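Local coordinates for protein post-proline cleaving enzyme (Rickettsia typhi, PDB 4HVT) that probably cleaves short peptides on the carboxyl side of proline residues, as a serine peptidase of the prolyl oligopeptidase family, at residues A[77-82]-A[402-407]; A[407-412]-A[426-431]; A[462-467]-A[510-515]; A[480-485]-A[544-549]. All coordinates share one frame; numbering follows the deposited sequence. Where two conformers were deposited one is given.

Contact 1 (A[77-82]-A[402-407]); sequences VIRKGY and SSYEEE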
loop_
_atom_site.group_PDB
_atom_site.type_symbol
_atom_site.label_atom_id
_atom_site.label_comp_id
_atom_site.label_asym_id
_atom_site.label_seq_id
_atom_site.Cartn_x
_atom_site.Cartn_y
_atom_site.Cartn_z
ATOM N N VAL A 77 14.873 5.348 9.490
ATOM C CA VAL A 77 15.276 4.021 9.977
ATOM C C VAL A 77 16.752 4.124 10.427
ATOM O O VAL A 77 17.592 4.755 9.759
ATOM C CB VAL A 77 15.072 2.934 8.895
ATOM C CG1 VAL A 77 15.925 3.171 7.716
ATOM C CG2 VAL A 77 15.399 1.581 9.441
ATOM N N ILE A 78 17.074 3.510 11.573
ATOM C CA ILE A 78 18.408 3.475 12.112
ATOM C C ILE A 78 19.192 2.258 11.602
ATOM O O ILE A 78 18.742 1.106 11.739
ATOM C CB ILE A 78 18.380 3.370 13.636
ATOM C CG1 ILE A 78 17.760 4.689 14.218
ATOM C CG2 ILE A 78 19.780 3.088 14.195
ATOM C CD1 ILE A 78 17.447 4.702 15.711
ATOM N N ARG A 79 20.357 2.544 11.045
ATOM C CA ARG A 79 21.394 1.558 10.774
ATOM C C ARG A 79 22.775 2.084 11.151
ATOM O O ARG A 79 23.189 3.174 10.731
ATOM C CB ARG A 79 21.394 1.134 9.286
ATOM C CG ARG A 79 20.185 0.354 8.805
ATOM C CD ARG A 79 20.459 -0.330 7.471
ATOM N NE ARG A 79 20.729 0.657 6.435
ATOM C CZ ARG A 79 19.773 1.390 5.851
ATOM N NH1 ARG A 79 18.503 1.274 6.194
ATOM N NH2 ARG A 79 20.093 2.265 4.924
ATOM N N LYS A 80 23.468 1.316 11.989
ATOM C CA LYS A 80 24.864 1.540 12.372
ATOM C C LYS A 80 25.155 2.999 12.726
ATOM O O LYS A 80 26.065 3.621 12.198
ATOM C CB LYS A 80 25.820 0.995 11.314
ATOM C CG LYS A 80 25.634 -0.509 11.075
ATOM C CD LYS A 80 26.671 -1.062 10.124
ATOM C CE LYS A 80 26.455 -2.557 9.839
ATOM N NZ LYS A 80 25.090 -2.848 9.335
ATOM N N GLY A 81 24.309 3.529 13.605
ATOM C CA GLY A 81 24.529 4.862 14.221
ATOM C C GLY A 81 23.993 6.038 13.428
ATOM O O GLY A 81 24.209 7.203 13.800
ATOM N N TYR A 82 23.342 5.752 12.304
ATOM C CA TYR A 82 22.755 6.788 11.442
ATOM C C TYR A 82 21.280 6.537 11.249
ATOM O O TYR A 82 20.835 5.391 11.200
ATOM C CB TYR A 82 23.422 6.766 10.043
ATOM C CG TYR A 82 24.787 7.315 9.992
ATOM C CD1 TYR A 82 25.864 6.528 10.320
ATOM C CD2 TYR A 82 25.028 8.626 9.608
ATOM C CE1 TYR A 82 27.146 7.021 10.294
ATOM C CE2 TYR A 82 26.323 9.129 9.562
ATOM C CZ TYR A 82 27.369 8.314 9.910
ATOM O OH TYR A 82 28.662 8.800 9.885
ATOM N N SER A 402 10.141 1.081 12.554
ATOM C CA SER A 402 11.206 0.521 11.699
ATOM C C SER A 402 12.239 -0.090 12.639
ATOM O O SER A 402 12.572 0.487 13.667
ATOM C CB SER A 402 11.864 1.592 10.831
ATOM O OG SER A 402 12.449 2.662 11.534
ATOM N N SER A 403 12.720 -1.287 12.299
ATOM C CA SER A 403 13.721 -1.953 13.150
ATOM C C SER A 403 14.331 -3.100 12.384
ATOM O O SER A 403 13.779 -3.533 11.354
ATOM C CB SER A 403 13.133 -2.480 14.456
ATOM O OG SER A 403 12.290 -3.620 14.224
ATOM N N TYR A 404 15.450 -3.549 12.914
ATOM C CA TYR A 404 16.174 -4.740 12.385
ATOM C C TYR A 404 16.728 -5.537 13.533
ATOM O O TYR A 404 17.147 -5.004 14.567
ATOM C CB TYR A 404 17.383 -4.338 11.555
ATOM C CG TYR A 404 17.170 -3.441 10.383
ATOM C CD1 TYR A 404 16.846 -3.934 9.160
ATOM C CD2 TYR A 404 17.402 -2.088 10.512
ATOM C CE1 TYR A 404 16.703 -3.102 8.056
ATOM C CE2 TYR A 404 17.254 -1.241 9.436
ATOM C CZ TYR A 404 16.916 -1.744 8.223
ATOM O OH TYR A 404 16.771 -0.902 7.137
ATOM N N GLU A 405 16.755 -6.845 13.381
ATOM C CA GLU A 405 17.341 -7.678 14.428
ATOM C C GLU A 405 18.822 -7.331 14.619
ATOM O O GLU A 405 19.371 -7.617 15.665
ATOM C CB GLU A 405 17.157 -9.180 14.083
ATOM C CG GLU A 405 17.488 -10.114 15.220
ATOM C CD GLU A 405 17.021 -11.549 15.012
ATOM O OE1 GLU A 405 16.271 -11.821 14.040
ATOM O OE2 GLU A 405 17.473 -12.381 15.832
ATOM N N GLU A 406 19.476 -6.759 13.624
ATOM C CA GLU A 406 20.889 -6.388 13.771
ATOM C C GLU A 406 21.053 -5.237 14.797
ATOM O O GLU A 406 22.102 -5.099 15.408
ATOM C CB GLU A 406 21.524 -5.981 12.461
ATOM C CG GLU A 406 23.018 -5.736 12.665
ATOM C CD GLU A 406 23.830 -5.708 11.410
ATOM O OE1 GLU A 406 23.327 -6.140 10.358
ATOM O OE2 GLU A 406 24.982 -5.242 11.512
ATOM N N GLU A 407 20.025 -4.430 14.980
ATOM C CA GLU A 407 20.093 -3.201 15.761
ATOM C C GLU A 407 19.351 -3.351 17.106
ATOM O O GLU A 407 18.203 -3.827 17.167
ATOM C CB GLU A 407 19.453 -2.047 14.951
ATOM C CG GLU A 407 20.203 -1.685 13.686
ATOM C CD GLU A 407 21.539 -1.007 13.939
ATOM O OE1 GLU A 407 21.762 -0.426 15.033
ATOM O OE2 GLU A 407 22.373 -1.053 13.025
HETATM O O HOH W 1 14.973 2.346 13.087
HETATM O O HOH W 2 22.535 -2.598 10.843
HETATM O O HOH W 3 24.963 -5.540 8.406
HETATM O O HOH W 4 23.097 1.901 15.429
#

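Contact 2 (A[407-412]-A[426-431]); sequences EEEALI and WVKTHE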
loop_
_atom_site.group_PDB
_atom_site.type_symbol
_atom_site.label_atom_id
_atom_site.label_comp_id
_atom_site.label_asym_id
_atom_site.label_seq_id
_atom_site.Cartn_x
_atom_site.Cartn_y
_atom_site.Cartn_z
ATOM N N GLU A 407 20.025 -4.430 14.980
ATOM C CA GLU A 407 20.093 -3.201 15.761
ATOM C C GLU A 407 19.351 -3.351 17.106
ATOM O O GLU A 407 18.203 -3.827 17.167
ATOM C CB GLU A 407 19.453 -2.047 14.951
ATOM C CG GLU A 407 20.203 -1.685 13.686
ATOM C CD GLU A 407 21.539 -1.007 13.939
ATOM O OE1 GLU A 407 21.762 -0.426 15.033
ATOM O OE2 GLU A 407 22.373 -1.053 13.025
ATOM N N GLU A 408 19.978 -2.892 18.193
ATOM C CA GLU A 408 19.298 -2.770 19.488
ATOM C C GLU A 408 18.222 -1.659 19.520
ATOM O O GLU A 408 17.241 -1.835 20.181
ATOM C CB GLU A 408 20.317 -2.465 20.600
ATOM C CG GLU A 408 21.186 -3.697 20.832
ATOM C CD GLU A 408 22.338 -3.493 21.770
ATOM O OE1 GLU A 408 22.856 -2.358 21.847
ATOM O OE2 GLU A 408 22.734 -4.497 22.415
ATOM N N GLU A 409 18.463 -0.554 18.823
ATOM C CA GLU A 409 17.571 0.597 18.804
ATOM C C GLU A 409 16.665 0.592 17.576
ATOM O O GLU A 409 16.964 0.014 16.544
ATOM C CB GLU A 409 18.358 1.902 18.853
ATOM C CG GLU A 409 19.138 2.046 20.150
ATOM C CD GLU A 409 19.857 3.408 20.290
ATOM O OE1 GLU A 409 20.213 4.072 19.290
ATOM O OE2 GLU A 409 20.099 3.798 21.439
ATOM N N ALA A 410 15.553 1.292 17.694
ATOM C CA ALA A 410 14.501 1.297 16.675
ATOM C C ALA A 410 13.763 2.645 16.761
ATOM O O ALA A 410 13.839 3.313 17.788
ATOM C CB ALA A 410 13.516 0.156 16.914
ATOM N N LEU A 411 13.081 3.009 15.699
ATOM C CA LEU A 411 12.228 4.205 15.671
ATOM C C LEU A 411 10.778 3.829 15.598
ATOM O O LEU A 411 10.364 3.043 14.713
ATOM C CB LEU A 411 12.587 5.154 14.549
ATOM C CG LEU A 411 14.000 5.761 14.668
ATOM C CD1 LEU A 411 14.408 6.441 13.386
ATOM C CD2 LEU A 411 14.092 6.728 15.857
ATOM N N ILE A 412 10.005 4.388 16.515
ATOM C CA ILE A 412 8.582 4.066 16.687
ATOM C C ILE A 412 7.806 5.331 16.335
ATOM O O ILE A 412 8.237 6.417 16.729
ATOM C CB ILE A 412 8.292 3.626 18.155
ATOM C CG1 ILE A 412 8.571 2.097 18.396
ATOM C CG2 ILE A 412 6.846 3.832 18.523
ATOM C CD1 ILE A 412 9.919 1.694 18.041
ATOM N N TRP A 426 13.447 3.755 20.567
ATOM C CA TRP A 426 13.515 2.625 21.482
ATOM C C TRP A 426 14.964 2.425 21.851
ATOM O O TRP A 426 15.782 2.099 21.012
ATOM C CB TRP A 426 12.951 1.370 20.788
ATOM C CG TRP A 426 13.002 0.089 21.598
ATOM C CD1 TRP A 426 13.929 -0.930 21.438
ATOM C CD2 TRP A 426 12.099 -0.352 22.623
ATOM N NE1 TRP A 426 13.641 -1.970 22.305
ATOM C CE2 TRP A 426 12.551 -1.640 23.057
ATOM C CE3 TRP A 426 10.980 0.215 23.248
ATOM C CZ2 TRP A 426 11.868 -2.388 24.028
ATOM C CZ3 TRP A 426 10.318 -0.507 24.218
ATOM C CH2 TRP A 426 10.771 -1.814 24.607
ATOM N N VAL A 427 15.257 2.587 23.128
ATOM C CA VAL A 427 16.622 2.555 23.629
ATOM C C VAL A 427 16.946 1.188 24.190
ATOM O O VAL A 427 16.078 0.313 24.370
ATOM C CB VAL A 427 16.914 3.686 24.637
ATOM C CG1 VAL A 427 16.758 5.016 23.918
ATOM C CG2 VAL A 427 15.995 3.603 25.817
ATOM N N LYS A 428 18.221 0.994 24.435
ATOM C CA LYS A 428 18.724 -0.347 24.746
ATOM C C LYS A 428 18.268 -0.855 26.097
ATOM O O LYS A 428 18.303 -2.065 26.318
ATOM C CB LYS A 428 20.249 -0.424 24.695
ATOM C CG LYS A 428 20.916 0.554 23.742
ATOM C CD LYS A 428 22.416 0.616 24.009
ATOM C CE LYS A 428 22.749 1.254 25.345
ATOM N NZ LYS A 428 24.117 0.879 25.785
ATOM N N THR A 429 17.845 0.049 26.980
ATOM C CA THR A 429 17.220 -0.283 28.258
ATOM C C THR A 429 15.699 -0.546 28.124
ATOM O O THR A 429 14.956 -0.610 29.104
ATOM C CB THR A 429 17.457 0.856 29.275
ATOM O OG1 THR A 429 16.911 2.079 28.770
ATOM C CG2 THR A 429 18.959 1.035 29.527
ATOM N N HIS A 430 15.234 -0.712 26.886
ATOM C CA HIS A 430 13.896 -1.190 26.625
ATOM C C HIS A 430 12.756 -0.292 27.020
ATOM O O HIS A 430 11.826 -0.699 27.695
ATOM C CB HIS A 430 13.717 -2.604 27.162
ATOM C CG HIS A 430 14.775 -3.538 26.681
ATOM N ND1 HIS A 430 15.613 -4.219 27.537
ATOM C CD2 HIS A 430 15.167 -3.873 25.426
ATOM C CE1 HIS A 430 16.453 -4.951 26.830
ATOM N NE2 HIS A 430 16.197 -4.761 25.550
ATOM N N GLU A 431 12.812 0.925 26.504
ATOM C CA GLU A 431 11.787 1.944 26.761
ATOM C C GLU A 431 11.797 2.938 25.606
ATOM O O GLU A 431 12.762 2.990 24.839
ATOM C CB GLU A 431 12.056 2.652 28.098
ATOM C CG GLU A 431 13.449 3.196 28.230
ATOM C CD GLU A 431 13.840 3.560 29.675
ATOM O OE1 GLU A 431 12.969 3.979 30.446
ATOM O OE2 GLU A 431 15.016 3.407 30.011
HETATM O O HOH W 5 15.651 -3.879 21.836
#

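Contact 3 (A[462-467]-A[510-515]); sequences IPYFLV and VSVLAN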
loop_
_atom_site.group_PDB
_atom_site.type_symbol
_atom_site.label_atom_id
_atom_site.label_comp_id
_atom_site.label_asym_id
_atom_site.label_seq_id
_atom_site.Cartn_x
_atom_site.Cartn_y
_atom_site.Cartn_z
ATOM N N ILE A 462 -20.549 -1.898 11.772
ATOM C CA ILE A 462 -19.483 -1.470 10.905
ATOM C C ILE A 462 -18.863 -0.256 11.563
ATOM O O ILE A 462 -19.529 0.749 11.735
ATOM C CB ILE A 462 -20.049 -1.035 9.502
ATOM C CG1 ILE A 462 -20.923 -2.148 8.890
ATOM C CG2 ILE A 462 -18.938 -0.625 8.548
ATOM C CD1 ILE A 462 -20.304 -3.524 8.771
ATOM N N PRO A 463 -17.579 -0.341 11.910
ATOM C CA PRO A 463 -16.920 0.810 12.499
ATOM C C PRO A 463 -16.761 1.925 11.496
ATOM O O PRO A 463 -16.571 1.685 10.298
ATOM C CB PRO A 463 -15.518 0.303 12.841
ATOM C CG PRO A 463 -15.597 -1.168 12.812
ATOM C CD PRO A 463 -16.682 -1.495 11.808
ATOM N N TYR A 464 -16.809 3.144 11.995
ATOM C CA TYR A 464 -16.331 4.265 11.248
ATOM C C TYR A 464 -15.763 5.346 12.179
ATOM O O TYR A 464 -16.125 5.433 13.357
ATOM C CB TYR A 464 -17.398 4.858 10.315
ATOM C CG TYR A 464 -18.627 5.499 10.929
ATOM C CD1 TYR A 464 -19.750 4.728 11.280
ATOM C CD2 TYR A 464 -18.703 6.852 11.093
ATOM C CE1 TYR A 464 -20.921 5.301 11.792
ATOM C CE2 TYR A 464 -19.859 7.431 11.592
ATOM C CZ TYR A 464 -20.975 6.664 11.928
ATOM O OH TYR A 464 -22.090 7.333 12.478
ATOM N N PHE A 465 -14.853 6.118 11.613
ATOM C CA PHE A 465 -14.142 7.210 12.252
ATOM C C PHE A 465 -14.596 8.553 11.697
ATOM O O PHE A 465 -14.576 8.804 10.465
ATOM C CB PHE A 465 -12.652 7.010 12.136
ATOM C CG PHE A 465 -12.180 5.830 12.910
ATOM C CD1 PHE A 465 -11.821 5.946 14.236
ATOM C CD2 PHE A 465 -12.155 4.582 12.327
ATOM C CE1 PHE A 465 -11.408 4.822 14.973
ATOM C CE2 PHE A 465 -11.802 3.467 13.025
ATOM C CZ PHE A 465 -11.363 3.570 14.355
ATOM N N LEU A 466 -15.047 9.398 12.616
ATOM C CA LEU A 466 -15.613 10.666 12.283
ATOM C C LEU A 466 -14.712 11.770 12.881
ATOM O O LEU A 466 -14.427 11.741 14.090
ATOM C CB LEU A 466 -16.989 10.743 12.923
ATOM C CG LEU A 466 -17.681 12.087 12.869
ATOM C CD1 LEU A 466 -18.045 12.563 11.466
ATOM C CD2 LEU A 466 -18.941 12.027 13.747
ATOM N N VAL A 467 -14.254 12.715 12.052
ATOM C CA VAL A 467 -13.401 13.830 12.492
ATOM C C VAL A 467 -14.045 15.146 12.035
ATOM O O VAL A 467 -14.456 15.294 10.868
ATOM C CB VAL A 467 -11.986 13.754 11.891
ATOM C CG1 VAL A 467 -11.151 15.000 12.218
ATOM C CG2 VAL A 467 -11.284 12.537 12.438
ATOM N N VAL A 510 -16.070 17.794 7.173
ATOM C CA VAL A 510 -16.090 16.644 8.054
ATOM C C VAL A 510 -15.403 15.552 7.282
ATOM O O VAL A 510 -15.626 15.432 6.080
ATOM C CB VAL A 510 -17.569 16.259 8.334
ATOM C CG1 VAL A 510 -17.648 14.985 9.127
ATOM C CG2 VAL A 510 -18.262 17.369 9.131
ATOM N N SER A 511 -14.611 14.736 8.002
ATOM C CA SER A 511 -13.927 13.584 7.412
ATOM C C SER A 511 -14.475 12.276 7.991
ATOM O O SER A 511 -14.648 12.155 9.201
ATOM C CB SER A 511 -12.423 13.654 7.696
ATOM O OG SER A 511 -11.792 14.644 6.891
ATOM N N VAL A 512 -14.698 11.267 7.125
ATOM C CA VAL A 512 -15.181 10.005 7.612
ATOM C C VAL A 512 -14.468 8.864 6.933
ATOM O O VAL A 512 -14.255 8.909 5.734
ATOM C CB VAL A 512 -16.700 9.821 7.412
ATOM C CG1 VAL A 512 -17.223 8.562 8.075
ATOM C CG2 VAL A 512 -17.438 11.016 7.978
ATOM N N LEU A 513 -14.092 7.878 7.744
ATOM C CA LEU A 513 -13.474 6.645 7.245
ATOM C C LEU A 513 -14.299 5.474 7.722
ATOM O O LEU A 513 -14.451 5.289 8.928
ATOM C CB LEU A 513 -12.053 6.490 7.839
ATOM C CG LEU A 513 -11.238 5.250 7.451
ATOM C CD1 LEU A 513 -10.832 5.372 6.023
ATOM C CD2 LEU A 513 -10.013 5.210 8.364
ATOM N N ALA A 514 -14.752 4.653 6.787
ATOM C CA ALA A 514 -15.599 3.490 7.072
ATOM C C ALA A 514 -14.867 2.143 6.911
ATOM O O ALA A 514 -14.344 1.829 5.866
ATOM C CB ALA A 514 -16.843 3.519 6.206
ATOM N N ASN A 515 -14.854 1.355 7.973
ATOM C CA ASN A 515 -14.153 0.089 7.999
ATOM C C ASN A 515 -15.045 -1.047 7.529
ATOM O O ASN A 515 -15.409 -2.012 8.236
ATOM C CB ASN A 515 -13.605 -0.122 9.423
ATOM C CG ASN A 515 -12.650 0.986 9.809
ATOM O OD1 ASN A 515 -13.003 1.857 10.584
ATOM N ND2 ASN A 515 -11.432 0.953 9.264
#

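Contact 4 (A[480-485]-A[544-549]); sequences TLLEAY and AVSEEL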
loop_
_atom_site.group_PDB
_atom_site.type_symbol
_atom_site.label_atom_id
_atom_site.label_comp_id
_atom_site.label_asym_id
_atom_site.label_seq_id
_atom_site.Cartn_x
_atom_site.Cartn_y
_atom_site.Cartn_z
ATOM N N THR A 480 -18.844 16.919 3.628
ATOM C CA THR A 480 -18.373 15.709 4.272
ATOM C C THR A 480 -17.718 14.863 3.211
ATOM O O THR A 480 -18.260 14.741 2.107
ATOM C CB THR A 480 -19.544 14.953 4.935
ATOM O OG1 THR A 480 -20.109 15.785 5.952
ATOM C CG2 THR A 480 -19.133 13.598 5.519
ATOM N N LEU A 481 -16.544 14.340 3.536
ATOM C CA LEU A 481 -15.826 13.438 2.659
ATOM C C LEU A 481 -15.686 12.074 3.354
ATOM O O LEU A 481 -15.049 11.934 4.433
ATOM C CB LEU A 481 -14.497 14.067 2.272
ATOM C CG LEU A 481 -13.638 13.690 1.073
ATOM C CD1 LEU A 481 -14.482 13.308 -0.157
ATOM C CD2 LEU A 481 -12.805 14.984 0.900
ATOM N N LEU A 482 -16.308 11.076 2.737
ATOM C CA LEU A 482 -16.357 9.724 3.259
ATOM C C LEU A 482 -15.476 8.848 2.362
ATOM O O LEU A 482 -15.653 8.842 1.135
ATOM C CB LEU A 482 -17.797 9.222 3.224
ATOM C CG LEU A 482 -18.104 7.733 3.429
ATOM C CD1 LEU A 482 -17.605 7.166 4.771
ATOM C CD2 LEU A 482 -19.598 7.520 3.252
ATOM N N GLU A 483 -14.567 8.116 2.985
ATOM C CA GLU A 483 -13.635 7.216 2.280
ATOM C C GLU A 483 -13.736 5.803 2.828
ATOM O O GLU A 483 -14.104 5.591 4.003
ATOM C CB GLU A 483 -12.220 7.750 2.467
ATOM C CG GLU A 483 -12.038 9.151 1.885
ATOM C CD GLU A 483 -10.576 9.573 1.824
ATOM O OE1 GLU A 483 -9.756 8.835 1.239
ATOM O OE2 GLU A 483 -10.258 10.644 2.348
ATOM N N ALA A 484 -13.440 4.817 1.950
ATOM C CA ALA A 484 -13.290 3.445 2.343
ATOM C C ALA A 484 -12.547 2.745 1.223
ATOM O O ALA A 484 -12.275 3.345 0.194
ATOM C CB ALA A 484 -14.608 2.748 2.612
ATOM N N TYR A 485 -12.149 1.522 1.492
ATOM C CA TYR A 485 -11.379 0.687 0.571
ATOM C C TYR A 485 -12.172 -0.613 0.437
ATOM O O TYR A 485 -12.829 -0.835 -0.594
ATOM C CB TYR A 485 -9.940 0.437 1.051
ATOM C CG TYR A 485 -9.084 -0.351 0.037
ATOM C CD1 TYR A 485 -8.661 0.231 -1.167
ATOM C CD2 TYR A 485 -8.743 -1.651 0.293
ATOM C CE1 TYR A 485 -7.893 -0.459 -2.089
ATOM C CE2 TYR A 485 -7.957 -2.357 -0.598
ATOM C CZ TYR A 485 -7.522 -1.750 -1.769
ATOM O OH TYR A 485 -6.757 -2.572 -2.596
ATOM N N ALA A 544 -24.750 1.831 4.633
ATOM C CA ALA A 544 -25.128 1.905 6.056
ATOM C C ALA A 544 -24.447 3.089 6.760
ATOM O O ALA A 544 -25.075 3.800 7.482
ATOM C CB ALA A 544 -24.816 0.603 6.763
ATOM N N VAL A 545 -23.157 3.262 6.537
ATOM C CA VAL A 545 -22.464 4.424 7.057
ATOM C C VAL A 545 -22.971 5.748 6.427
ATOM O O VAL A 545 -23.233 6.733 7.156
ATOM C CB VAL A 545 -20.932 4.230 6.913
ATOM C CG1 VAL A 545 -20.229 5.469 7.370
ATOM C CG2 VAL A 545 -20.459 3.042 7.743
ATOM N N SER A 546 -23.135 5.779 5.110
ATOM C CA SER A 546 -23.597 6.985 4.406
ATOM C C SER A 546 -24.956 7.436 5.002
ATOM O O SER A 546 -25.149 8.598 5.361
ATOM C CB SER A 546 -23.700 6.717 2.890
ATOM O OG SER A 546 -22.433 6.424 2.302
ATOM N N GLU A 547 -25.874 6.496 5.136
ATOM C CA GLU A 547 -27.229 6.785 5.635
ATOM C C GLU A 547 -27.208 7.235 7.061
ATOM O O GLU A 547 -28.031 8.094 7.453
ATOM C CB GLU A 547 -28.097 5.533 5.521
ATOM C CG GLU A 547 -28.436 5.224 4.081
ATOM C CD GLU A 547 -29.198 3.943 3.897
ATOM O OE1 GLU A 547 -28.945 2.953 4.615
ATOM O OE2 GLU A 547 -30.027 3.912 2.958
ATOM N N GLU A 548 -26.297 6.680 7.847
ATOM C CA GLU A 548 -26.202 7.054 9.231
ATOM C C GLU A 548 -25.687 8.489 9.376
ATOM O O GLU A 548 -26.141 9.223 10.265
ATOM C CB GLU A 548 -25.370 6.039 10.019
ATOM C CG GLU A 548 -25.284 6.331 11.492
ATOM C CD GLU A 548 -26.565 6.009 12.249
ATOM O OE1 GLU A 548 -27.658 5.774 11.640
ATOM O OE2 GLU A 548 -26.493 5.992 13.481
ATOM N N LEU A 549 -24.762 8.901 8.510
ATOM C CA LEU A 549 -24.275 10.291 8.542
ATOM C C LEU A 549 -25.401 11.297 8.265
ATOM O O LEU A 549 -25.463 12.399 8.844
ATOM C CB LEU A 549 -23.165 10.480 7.495
ATOM C CG LEU A 549 -21.887 9.670 7.695
ATOM C CD1 LEU A 549 -21.016 9.849 6.482
ATOM C CD2 LEU A 549 -21.177 10.151 8.956
#

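Contact 1 (A[77-82]-A[402-407])
Glu407 has CG anti to its carbonyl carbon (chi1 -65°), and a bend at chi2 (-70°) brings CD toward Lys80, whose backbone N-H donates a hydrogen bond to OE2. This bond, Lys80 N to Glu407 OE2 at 2.8 Å, is nearly straight (171°), although the donor stands above the carboxylate plane. One water joins OE1 to Gly81 N and another joins OE2 to Lys80 NZ. The carboxylate thus holds two successive N-H groups, Lys80 directly and Gly81 through water, in the type I' turn from Arg79 to Tyr82. This turn links the first two strands of the first blade (77-117) of the seven-bladed beta-propeller; segment 402-407 belongs to the last, 398-436. Each blade is built from its own part of the chain, so at this seam no strand is shared, and the joining is done by side chains, a turn N-H and waters, as in other prolyl oligopeptidases. Tyr404 supplies the apolar share. Its CE2 lies 3.4 Å from Val77 CG2, the two side chains crossing at about a right angle, and 3.4 Å from Arg79 CG, while Ile78 O sits in plane at the ring edge. The phenol OH accepts from the guanidinium, Arg79 NH1 to Tyr404 OH at 2.9 Å, with the two flat groups almost perpendicular; Arg79 also makes a cation-pi contact with Tyr84. Lys80 NZ forms a salt bridge to Glu406 OE2 (3.2 Å), weak as a hydrogen bond, and a water connects NZ to Glu406 OE1. At the other end, Ser402 OG is hydrogen-bonded to Gly76 O and shares a water with Ile78 N.

Contact 2 (A[407-412]-A[426-431])
Trp426 pairs with Ala410 in an antiparallel hydrogen-bonded bridge of unequal strength. Trp426 N donates to Ala410 O at 2.8 Å and 167°, whereas the return bond from Ala410 N to Trp426 O is weak at 3.4 Å; Trp426 O also takes a CA-H contact from Glu409. CG is anti to the backbone N (chi1 178°). Glu408 O lies in plane at the indole edge, and a water accepts from NE1 and donates to that carbonyl. Ile412 CD1 packs on Trp426 CB at 4.1 Å. Val427 opens a type I turn to His430, in the hairpin connection between the third and fourth strands of the last propeller blade. Lys428 lays CD 3.7 Å from Glu408 OE1, but its NZ stays 5.3 Å from that oxygen, and Glu408 makes its salt bridge with Lys359. Thr429 OG1 donates to the anti lone pair of Glu431 OE2 at 2.6 Å, just beyond the turn. His430 places CA 3.5 Å above the indole plane, offset toward the rim, and Glu431 N lies over the same face. One firm backbone bond, one weak one and a shared water therefore hold the strand's end, while the opposite charges at the surface probably add only a diffuse attraction.

Contact 3 (A[462-467]-A[510-515])
Phe465 and Asn515 meet with ring and amide planes perpendicular, Asn515 OD1 lying at the ring edge 3.2 Å from Phe465 CE2. That oxygen faces the slightly positive C-H rim of the aromatic ring, while Asn515 ND2 is hydrogen-bonded to Glu521. Asn515 also crosses Pro463 at about a right angle, Pro463 CB standing 3.7 Å from OD1, and Asn515 N donates to Pro463 O. Further bonds in both directions join Phe465 to Leu513 and Val467 to Ser511, in the antiparallel pairing of strands 461-469 and 510-514. These are neighbours near one edge of the eight-stranded mixed sheet of the alpha/beta-hydrolase domain, where 510-514 begins the parallel part. The sheet's two faces have different neighbours. Phe465 and Val467 look toward residues of the propeller domain, Asn396 and Ile418 among them. Tyr464, Leu466, Val512 and Ala514 occupy the other face, where Tyr464 packs against helix 536-551. Tyr464 takes the crowded position, CG between the backbone N and the carbonyl carbon (chi1 65°); farther along the ring, CD2 lies 3.8 Å from Val512 CG1, which approaches obliquely. Leu466 CD1 reaches diagonally to Val510 CG1 at 3.4 Å, tighter than normal carbon contact, and also touches Val512 CG2 at 3.9 Å.

Contact 4 (A[480-485]-A[544-549])
Leu482 carries most of the meeting between strand 480-483 and helix 536-551, its CB directed at the helix from the strand. CG, anti to the backbone N (chi1 167°), has no close partner in the helix segment; contact begins with the two methyls it carries. One branch, CD1, packs on Val545 CG1 at 4.1 Å, the two side chains crossing obliquely. The other, CD2, lies against the side chains of Ser546 and Leu549, three residues apart on the helix: it is 3.2 Å from Ser546 OG, 4.2 Å from Ser546 CB and 4.2 Å from Leu549 CD1. The same Leu549 methyl is approached by Thr480 CG2 at 4.3 Å, so Thr480 and Leu482, two residues apart on one face of the strand, both rest against it. Strand and helix run nearly antiparallel (161°), their axes 10.4 Å apart at closest approach. This is the layer packing of an alpha/beta-hydrolase: helix 536-551 belongs to a beta-alpha-beta crossover that leaves strand 510-514, passes over strand 480-483 and returns to strand 560-565, whose end leads into the probable nucleophile elbow at Ser566. Leu482 also touches Val512, Ala514, Leu560 and Ile562 on the two flanking strands, and Val545 and Leu549 extend the same apolar layer to Tyr464. The two hydroxyls in this buried interface are satisfied elsewhere, Ser546 OG by Phe542 O one helical turn earlier and Thr480 OG1 by Asn478 O. Leu482 CD2 therefore packs against a serine oxygen that is already bonded, and what holds helix to sheet here is apolar contact, with shape deciding the fit more than directed bonds.

Contacts 1 and 2 sit at the partly exposed rim of the propeller and share Glu407; both involve its last blade, contact 1 joining it to the first and contact 2 securing a hairpin within it. Contacts 3 and 4 are buried in the hydrolase domain and meet at strands 510-514 and 480-483, neighbours in one sheet, where Val512 N lies 2.8 Å from Leu481 O. Chemistry follows place. Between blades, charged side chains, a phenol, a turn N-H and waters do the work; within a blade or sheet, backbone bonds do; between sheet and helix, packing of methyls dominates. The centres of contacts 1 and 4 are about 40 Å apart, on opposite sides of the chain's centre.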